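Local coordinates for beta-galactosidase (Marinomonas sp. ef1, PDB 6Y2K) that hydrolyses terminal non-reducing beta-D-galactose residues in beta-galactosides, as a cold-active, thermally stable family GH42 enzyme that works as a hexamer, at the interface of chains A and B and the interface of chains A and C. Residues are numbered along the deposited sequence; one frame, centred on the assembly and turned at random. Chains: chain A/B/C, beta-galactosidase.

Contact 1: the interface of chains A and B. Residues chain A 79, 83, 100; chain B 187, 192, 194.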
loop_
_atom_site.group_PDB
_atom_site.type_symbol
_atom_site.label_atom_id
_atom_site.label_comp_id
_atom_site.label_asym_id
_atom_site.label_seq_id
_atom_site.Cartn_x
_atom_site.Cartn_y
_atom_site.Cartn_z
ATOM N N LYS A 79 -6.424 -52.697 20.163
ATOM C CA LYS A 79 -5.464 -52.435 21.237
ATOM C C LYS A 79 -4.881 -53.717 21.842
ATOM O O LYS A 79 -3.690 -53.761 22.173
ATOM C CB LYS A 79 -6.098 -51.589 22.341
ATOM C CG LYS A 79 -5.143 -51.138 23.452
ATOM C CD LYS A 79 -3.832 -50.549 22.935
ATOM C CE LYS A 79 -3.263 -49.502 23.893
ATOM N NZ LYS A 79 -3.012 -50.062 25.252
ATOM N N ASP A 83 -0.883 -54.344 22.196
ATOM C CA ASP A 83 -0.290 -54.704 23.484
ATOM C C ASP A 83 0.521 -56.010 23.404
ATOM O O ASP A 83 1.530 -56.153 24.091
ATOM C CB ASP A 83 -1.369 -54.815 24.576
ATOM C CG ASP A 83 -1.964 -53.469 24.971
ATOM O OD1 ASP A 83 -1.370 -52.418 24.660
ATOM O OD2 ASP A 83 -3.040 -53.459 25.604
ATOM N N PHE A 100 -1.320 -46.172 19.816
ATOM C CA PHE A 100 -2.758 -46.414 19.688
ATOM C C PHE A 100 -3.594 -45.222 20.177
ATOM O O PHE A 100 -3.167 -44.458 21.057
ATOM C CB PHE A 100 -3.125 -47.667 20.502
ATOM C CG PHE A 100 -4.535 -48.157 20.292
ATOM C CD1 PHE A 100 -4.829 -49.079 19.293
ATOM C CD2 PHE A 100 -5.561 -47.718 21.111
ATOM C CE1 PHE A 100 -6.131 -49.530 19.093
ATOM C CE2 PHE A 100 -6.869 -48.161 20.912
ATOM C CZ PHE A 100 -7.150 -49.070 19.907
ATOM N N TYR B 187 -11.925 -50.710 23.611
ATOM C CA TYR B 187 -11.125 -51.261 24.711
ATOM C C TYR B 187 -11.825 -52.444 25.381
ATOM O O TYR B 187 -13.039 -52.416 25.599
ATOM C CB TYR B 187 -10.842 -50.169 25.754
ATOM C CG TYR B 187 -10.197 -48.960 25.121
ATOM C CD1 TYR B 187 -8.836 -48.956 24.806
ATOM C CD2 TYR B 187 -10.949 -47.840 24.793
ATOM C CE1 TYR B 187 -8.242 -47.860 24.206
ATOM C CE2 TYR B 187 -10.361 -46.736 24.193
ATOM C CZ TYR B 187 -9.007 -46.754 23.895
ATOM O OH TYR B 187 -8.422 -45.663 23.285
ATOM N N GLU B 192 -6.560 -51.014 29.343
ATOM C CA GLU B 192 -6.064 -50.904 27.966
ATOM C C GLU B 192 -5.972 -49.445 27.490
ATOM O O GLU B 192 -5.275 -49.160 26.511
ATOM C CB GLU B 192 -6.931 -51.697 26.986
ATOM C CG GLU B 192 -6.696 -53.199 27.024
ATOM C CD GLU B 192 -7.331 -53.940 25.856
ATOM O OE1 GLU B 192 -8.223 -53.373 25.177
ATOM O OE2 GLU B 192 -6.932 -55.103 25.615
ATOM N N GLU B 194 -4.954 -45.687 27.074
ATOM C CA GLU B 194 -3.710 -44.939 27.216
ATOM C C GLU B 194 -4.003 -43.445 27.351
ATOM O O GLU B 194 -5.141 -42.996 27.215
ATOM C CB GLU B 194 -2.802 -45.181 25.994
ATOM C CG GLU B 194 -2.400 -46.633 25.746
ATOM C CD GLU B 194 -1.430 -47.221 26.767
ATOM O OE1 GLU B 194 -0.819 -46.471 27.561
ATOM O OE2 GLU B 194 -1.279 -48.465 26.762
HETATM O O HOH W 1 -4.396 -55.897 26.108
#

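Contact 2: the interface of chains A and C. Residues chain A 604-607; chain C 538-539, 562, 564.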
loop_
_atom_site.group_PDB
_atom_site.type_symbol
_atom_site.label_atom_id
_atom_site.label_comp_id
_atom_site.label_asym_id
_atom_site.label_seq_id
_atom_site.Cartn_x
_atom_site.Cartn_y
_atom_site.Cartn_z
ATOM N N TYR A 604 -5.049 -23.625 -26.890
ATOM C CA TYR A 604 -6.046 -22.575 -26.740
ATOM C C TYR A 604 -5.895 -22.008 -25.331
ATOM O O TYR A 604 -5.985 -22.762 -24.372
ATOM C CB TYR A 604 -7.459 -23.158 -26.930
ATOM C CG TYR A 604 -8.562 -22.117 -27.011
ATOM C CD1 TYR A 604 -9.031 -21.464 -25.867
ATOM C CD2 TYR A 604 -9.147 -21.781 -28.242
ATOM C CE1 TYR A 604 -10.040 -20.513 -25.945
ATOM C CE2 TYR A 604 -10.151 -20.831 -28.328
ATOM C CZ TYR A 604 -10.596 -20.198 -27.182
ATOM O OH TYR A 604 -11.592 -19.251 -27.265
ATOM N N TYR A 605 -5.664 -20.698 -25.211
ATOM C CA TYR A 605 -5.598 -20.043 -23.911
ATOM C C TYR A 605 -7.023 -19.907 -23.391
ATOM O O TYR A 605 -7.748 -18.979 -23.771
ATOM C CB TYR A 605 -4.928 -18.665 -23.997
ATOM C CG TYR A 605 -3.414 -18.682 -24.101
ATOM C CD1 TYR A 605 -2.775 -19.079 -25.280
ATOM C CD2 TYR A 605 -2.617 -18.267 -23.033
ATOM C CE1 TYR A 605 -1.382 -19.078 -25.387
ATOM C CE2 TYR A 605 -1.222 -18.267 -23.127
ATOM C CZ TYR A 605 -0.609 -18.676 -24.302
ATOM O OH TYR A 605 0.774 -18.669 -24.395
ATOM N N LEU A 606 -7.433 -20.851 -22.545
ATOM C CA LEU A 606 -8.787 -20.859 -21.997
ATOM C C LEU A 606 -9.009 -19.669 -21.069
ATOM O O LEU A 606 -8.040 -19.130 -20.521
ATOM C CB LEU A 606 -9.058 -22.158 -21.218
ATOM C CG LEU A 606 -9.125 -23.457 -22.036
ATOM C CD1 LEU A 606 -9.039 -24.661 -21.105
ATOM C CD2 LEU A 606 -10.395 -23.524 -22.862
ATOM N N PRO A 607 -10.286 -19.262 -20.875
ATOM C CA PRO A 607 -10.599 -18.243 -19.866
ATOM C C PRO A 607 -10.159 -18.673 -18.467
ATOM O O PRO A 607 -9.999 -19.877 -18.217
ATOM C CB PRO A 607 -12.130 -18.122 -19.936
ATOM C CG PRO A 607 -12.526 -18.694 -21.259
ATOM C CD PRO A 607 -11.494 -19.718 -21.595
ATOM N N SER C 538 -9.225 -13.897 -23.828
ATOM C CA SER C 538 -8.658 -15.237 -23.957
ATOM C C SER C 538 -8.811 -15.672 -25.419
ATOM O O SER C 538 -9.256 -14.877 -26.239
ATOM C CB SER C 538 -9.364 -16.202 -23.001
ATOM O OG SER C 538 -10.748 -16.291 -23.283
ATOM N N GLY C 539 -8.433 -16.902 -25.756
ATOM C CA GLY C 539 -8.589 -17.396 -27.124
ATOM C C GLY C 539 -7.386 -18.138 -27.656
ATOM O O GLY C 539 -6.422 -18.382 -26.928
ATOM N N LYS C 562 -11.172 -13.575 -27.830
ATOM C CA LYS C 562 -12.539 -13.244 -27.444
ATOM C C LYS C 562 -12.578 -12.760 -26.001
ATOM O O LYS C 562 -11.696 -13.087 -25.221
ATOM C CB LYS C 562 -13.435 -14.479 -27.547
ATOM C CG LYS C 562 -13.466 -15.126 -28.920
ATOM C CD LYS C 562 -14.527 -16.211 -29.041
ATOM C CE LYS C 562 -14.305 -17.341 -28.056
ATOM N NZ LYS C 562 -14.912 -18.608 -28.548
ATOM N N ASP C 564 -14.815 -12.621 -22.182
ATOM C CA ASP C 564 -15.462 -13.687 -21.380
ATOM C C ASP C 564 -16.898 -14.004 -21.811
ATOM O O ASP C 564 -17.359 -15.128 -21.605
ATOM C CB ASP C 564 -15.453 -13.367 -19.874
ATOM C CG ASP C 564 -14.094 -13.626 -19.203
ATOM O OD1 ASP C 564 -13.121 -14.095 -19.844
ATOM O OD2 ASP C 564 -14.015 -13.353 -17.989
HETATM O O HOH W 2 -12.139 -17.891 -25.000
#

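Contact 3: the interface of chains A and B. Residues chain A 320-321, 326, 361, 363-364; chain B 427, 429, 500, 526, 549.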
loop_
_atom_site.group_PDB
_atom_site.type_symbol
_atom_site.label_atom_id
_atom_site.label_comp_id
_atom_site.label_asym_id
_atom_site.label_seq_id
_atom_site.Cartn_x
_atom_site.Cartn_y
_atom_site.Cartn_z
ATOM N N VAL A 320 -15.464 -31.050 5.264
ATOM C CA VAL A 320 -14.690 -32.069 5.986
ATOM C C VAL A 320 -14.258 -31.533 7.376
ATOM O O VAL A 320 -14.600 -30.413 7.744
ATOM C CB VAL A 320 -13.493 -32.587 5.148
ATOM C CG1 VAL A 320 -13.979 -33.148 3.804
ATOM C CG2 VAL A 320 -12.427 -31.519 4.932
ATOM N N ASN A 321 -13.527 -32.349 8.143
ATOM C CA ASN A 321 -13.145 -32.026 9.531
ATOM C C ASN A 321 -11.676 -31.652 9.721
ATOM O O ASN A 321 -11.338 -31.044 10.734
ATOM C CB ASN A 321 -13.392 -33.235 10.438
ATOM C CG ASN A 321 -12.589 -34.452 10.004
ATOM O OD1 ASN A 321 -12.877 -35.028 8.954
ATOM N ND2 ASN A 321 -11.552 -34.817 10.773
ATOM N N ASN A 326 -12.626 -25.339 7.028
ATOM C CA ASN A 326 -13.472 -26.333 6.370
ATOM C C ASN A 326 -14.770 -25.718 5.833
ATOM O O ASN A 326 -15.844 -25.859 6.428
ATOM C CB ASN A 326 -13.739 -27.479 7.340
ATOM C CG ASN A 326 -12.453 -28.175 7.766
ATOM O OD1 ASN A 326 -11.803 -28.842 6.958
ATOM N ND2 ASN A 326 -12.058 -27.984 9.021
ATOM N N GLN A 361 -13.621 -38.837 15.762
ATOM C CA GLN A 361 -12.765 -37.757 15.235
ATOM C C GLN A 361 -13.393 -36.996 14.057
ATOM O O GLN A 361 -13.170 -35.791 13.890
ATOM C CB GLN A 361 -11.397 -38.326 14.784
ATOM C CG GLN A 361 -10.419 -38.711 15.890
ATOM C CD GLN A 361 -10.588 -40.129 16.453
ATOM O OE1 GLN A 361 -11.694 -40.687 16.466
ATOM N NE2 GLN A 361 -9.484 -40.709 16.935
ATOM N N GLN A 363 -16.735 -36.647 13.321
ATOM C CA GLN A 363 -18.153 -36.310 13.485
ATOM C C GLN A 363 -18.601 -35.044 12.701
ATOM O O GLN A 363 -19.784 -34.916 12.375
ATOM C CB GLN A 363 -18.554 -36.240 14.973
ATOM C CG GLN A 363 -17.952 -35.092 15.777
ATOM C CD GLN A 363 -18.160 -35.251 17.275
ATOM O OE1 GLN A 363 -18.890 -34.472 17.895
ATOM N NE2 GLN A 363 -17.525 -36.275 17.867
ATOM N N MET A 364 -17.665 -34.142 12.378
ATOM C CA MET A 364 -17.964 -32.975 11.525
ATOM C C MET A 364 -17.708 -33.190 10.020
ATOM O O MET A 364 -17.851 -32.245 9.239
ATOM C CB MET A 364 -17.179 -31.744 12.006
ATOM C CG MET A 364 -17.439 -31.351 13.453
ATOM S SD MET A 364 -19.172 -31.001 13.808
ATOM C CE MET A 364 -19.397 -29.455 12.946
ATOM N N GLN B 427 -11.904 -29.537 19.246
ATOM C CA GLN B 427 -12.178 -29.447 17.797
ATOM C C GLN B 427 -12.779 -28.077 17.475
ATOM O O GLN B 427 -14.008 -27.910 17.480
ATOM C CB GLN B 427 -13.113 -30.567 17.317
ATOM C CG GLN B 427 -12.485 -31.953 17.347
ATOM C CD GLN B 427 -13.244 -32.979 16.512
ATOM O OE1 GLN B 427 -14.455 -32.842 16.280
ATOM N NE2 GLN B 427 -12.535 -34.013 16.048
ATOM N N GLN B 429 -12.668 -26.641 14.594
ATOM C CA GLN B 429 -13.309 -26.918 13.298
ATOM C C GLN B 429 -13.060 -25.823 12.237
ATOM O O GLN B 429 -12.930 -26.151 11.045
ATOM C CB GLN B 429 -14.791 -27.301 13.473
ATOM C CG GLN B 429 -15.578 -27.579 12.196
ATOM C CD GLN B 429 -15.060 -28.749 11.375
ATOM O OE1 GLN B 429 -14.359 -29.634 11.879
ATOM N NE2 GLN B 429 -15.440 -28.778 10.095
ATOM N N LYS B 500 -23.390 -30.344 21.167
ATOM C CA LYS B 500 -22.738 -31.568 21.648
ATOM C C LYS B 500 -23.471 -32.186 22.834
ATOM O O LYS B 500 -23.991 -31.474 23.703
ATOM C CB LYS B 500 -21.279 -31.302 22.069
ATOM C CG LYS B 500 -20.369 -30.714 20.999
ATOM C CD LYS B 500 -20.086 -31.688 19.871
ATOM C CE LYS B 500 -19.297 -31.033 18.749
ATOM N NZ LYS B 500 -19.226 -31.900 17.541
ATOM N N VAL B 526 -22.261 -26.831 8.861
ATOM C CA VAL B 526 -21.425 -25.679 9.204
ATOM C C VAL B 526 -20.449 -25.331 8.073
ATOM O O VAL B 526 -19.763 -26.200 7.550
ATOM C CB VAL B 526 -20.587 -25.961 10.474
ATOM C CG1 VAL B 526 -19.688 -24.776 10.819
ATOM C CG2 VAL B 526 -21.484 -26.281 11.667
ATOM N N TRP B 549 -17.245 -18.750 11.500
ATOM C CA TRP B 549 -18.262 -19.762 11.748
ATOM C C TRP B 549 -19.599 -19.290 11.172
ATOM O O TRP B 549 -20.068 -18.207 11.494
ATOM C CB TRP B 549 -18.384 -19.984 13.252
ATOM C CG TRP B 549 -19.124 -21.215 13.619
ATOM C CD1 TRP B 549 -20.448 -21.317 13.935
ATOM C CD2 TRP B 549 -18.588 -22.533 13.705
ATOM N NE1 TRP B 549 -20.773 -22.622 14.213
ATOM C CE2 TRP B 549 -19.646 -23.391 14.083
ATOM C CE3 TRP B 549 -17.311 -23.075 13.499
ATOM C CZ2 TRP B 549 -19.468 -24.770 14.269
ATOM C CZ3 TRP B 549 -17.131 -24.441 13.679
ATOM C CH2 TRP B 549 -18.210 -25.278 14.060
HETATM O O HOH W 3 -17.371 -27.216 8.399
HETATM O O HOH W 4 -14.889 -33.744 13.564
HETATM O O HOH W 5 -12.691 -30.989 13.455
#

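Contact 1: the interface of chains A and B
With CG anti to its backbone N (chi1 -174°) and the chain bent at chi2 and chi4, A:Lys79 reaches out of helix 79-84 and lays its terminal amine NZ between B:Glu192 and B:Glu194. Bent at chi2 (-70°), B:Glu194 brings OE2 to the lysine, the two side chains crossing at about a right angle. The lysine NZ gives a hydrogen bond of 2.7 Å to the backbone O of B:Glu192, which ends the 3-10 helix 190-192. A salt bridge of 2.8 Å joins A:Lys79 NZ to B:Glu194 OE2, which offers its anti lone pair. On its own side, one helical turn along, A:Asp83 steadies the same nitrogen through the syn lone pair of OD1, 2.9 Å from A:Lys79 NZ. Oxygens from both chains thus grip the nitrogen, and its likely positive charge may offset the nearness of the two carboxylates. B:Glu192 OE2 shares water 1 with A:Asp83 OD2, which lies 2.8 Å from the water. The lysine stem is supported too: its CB sits over the centre of the A:Phe100 ring. The edge of that ring receives B:Tyr187, with A:Phe100 CE2 3.6 Å from B:Tyr187 CE1. Together the ion pair, the aromatic contact and the bridging water pin helix 79-84 and the loop of A:Phe100 to the 187-194 segment of chain B, helping to hold these neighbouring subunits together in the hexamer.

Contact 2: the interface of chains A and C
Backbone pairing joins A:Tyr605 to C:Gly539 in a short antiparallel bridge, part of the two-fold A-C interface of the hexamer. The N of C:Gly539 donates to A:Tyr605 O at 3.0 Å, while A:Tyr605 N donates back to C:Gly539 O, also at 3.0 Å.

Packing on an aromatic face comes next. A:Tyr604 has CG anti to its backbone N (chi1 -171°), which turns a face of the ring to the C:Gly539 backbone, and C:Gly539 C stands 3.8 Å from the ring centroid. The glycine CA leans toward the phenol end, 3.4 Å from A:Tyr604 CZ. The lack of a side chain on the glycine may allow this close approach.

Van der Waals contacts flank the pair. The A:Pro607 ring rests on C:Ser538, with A:Pro607 CA 3.9 Å from C:Ser538 CB and the proline CG close to the serine OG. C:Lys562 crosses the tyrosine side chain at about a right angle, bringing its aliphatic CE to 3.4 Å from A:Tyr604 OH.

A polar link runs through solvent: water 2, at the edge of the A:Tyr604 ring and in its plane, lies 2.7 Å from both A:Tyr604 OH and C:Ser538 OG.

Contact 3: the interface of chains A and B
Loops of chain A holding A:Val320, A:Asn321 and A:Asn326, and A:Gln361 to A:Met364, meet loops of chain B that carry B:Gln427, B:Gln429 and B:Lys500, beside strands 521-528 and 549-555. B:Gln429 is gripped from both ends. With CG anti to its backbone N (chi1 179°) and a bend at chi2, its amide reaches between the chain A loops, where NE2 donates to A:Val320 O at 3.0 Å, nearly in the amide plane. Its backbone O accepts from A:Asn326 ND2 at 2.9 Å. Water 5 links the glutamine OE1 to A:Asn321 O, while water 3 joins its NE2 to A:Asn326 O and B:Val526 O. A:Met364 buries the most surface of the residues here, wedged between B:Gln429 and B:Val526: its CB lies 3.7 Å from B:Gln429 CD, and bends at chi2 and chi3 place CE 4.0 Å from B:Val526 CG2. B:Val526 in turn sits on a face of the B:Trp549 ring. B:Gln427 NE2 donates to A:Gln361 O at 2.9 Å, and its OE1 shares water 4 with that carbonyl and A:Met364 N. Tip to tip, B:Lys500 NZ donates to A:Gln363 OE1 at 2.6 Å. These side-chain, backbone and water links fix the chain A loops against chain B and thereby support the hexamer.

Contacts 1 and 3 belong to the same A-B interface, their C-alpha centres about 26 Å apart, and share no residues; they fasten one pair of subunits at separate points. Contact 2 lies on the A-C interface, its C-alpha centre about 58 Å from that of contact 1 and about 39 Å from that of contact 3. The A-C interface is two-fold symmetric, so contact 2 recurs with the chains exchanged, whereas the A-B interface is not an exact two-fold. Chain A therefore uses different surfaces for two kinds of neighbour. Repeated through all copies, such pairings are consistent with the hexameric arrangement on which cold activity and thermal stability jointly rely.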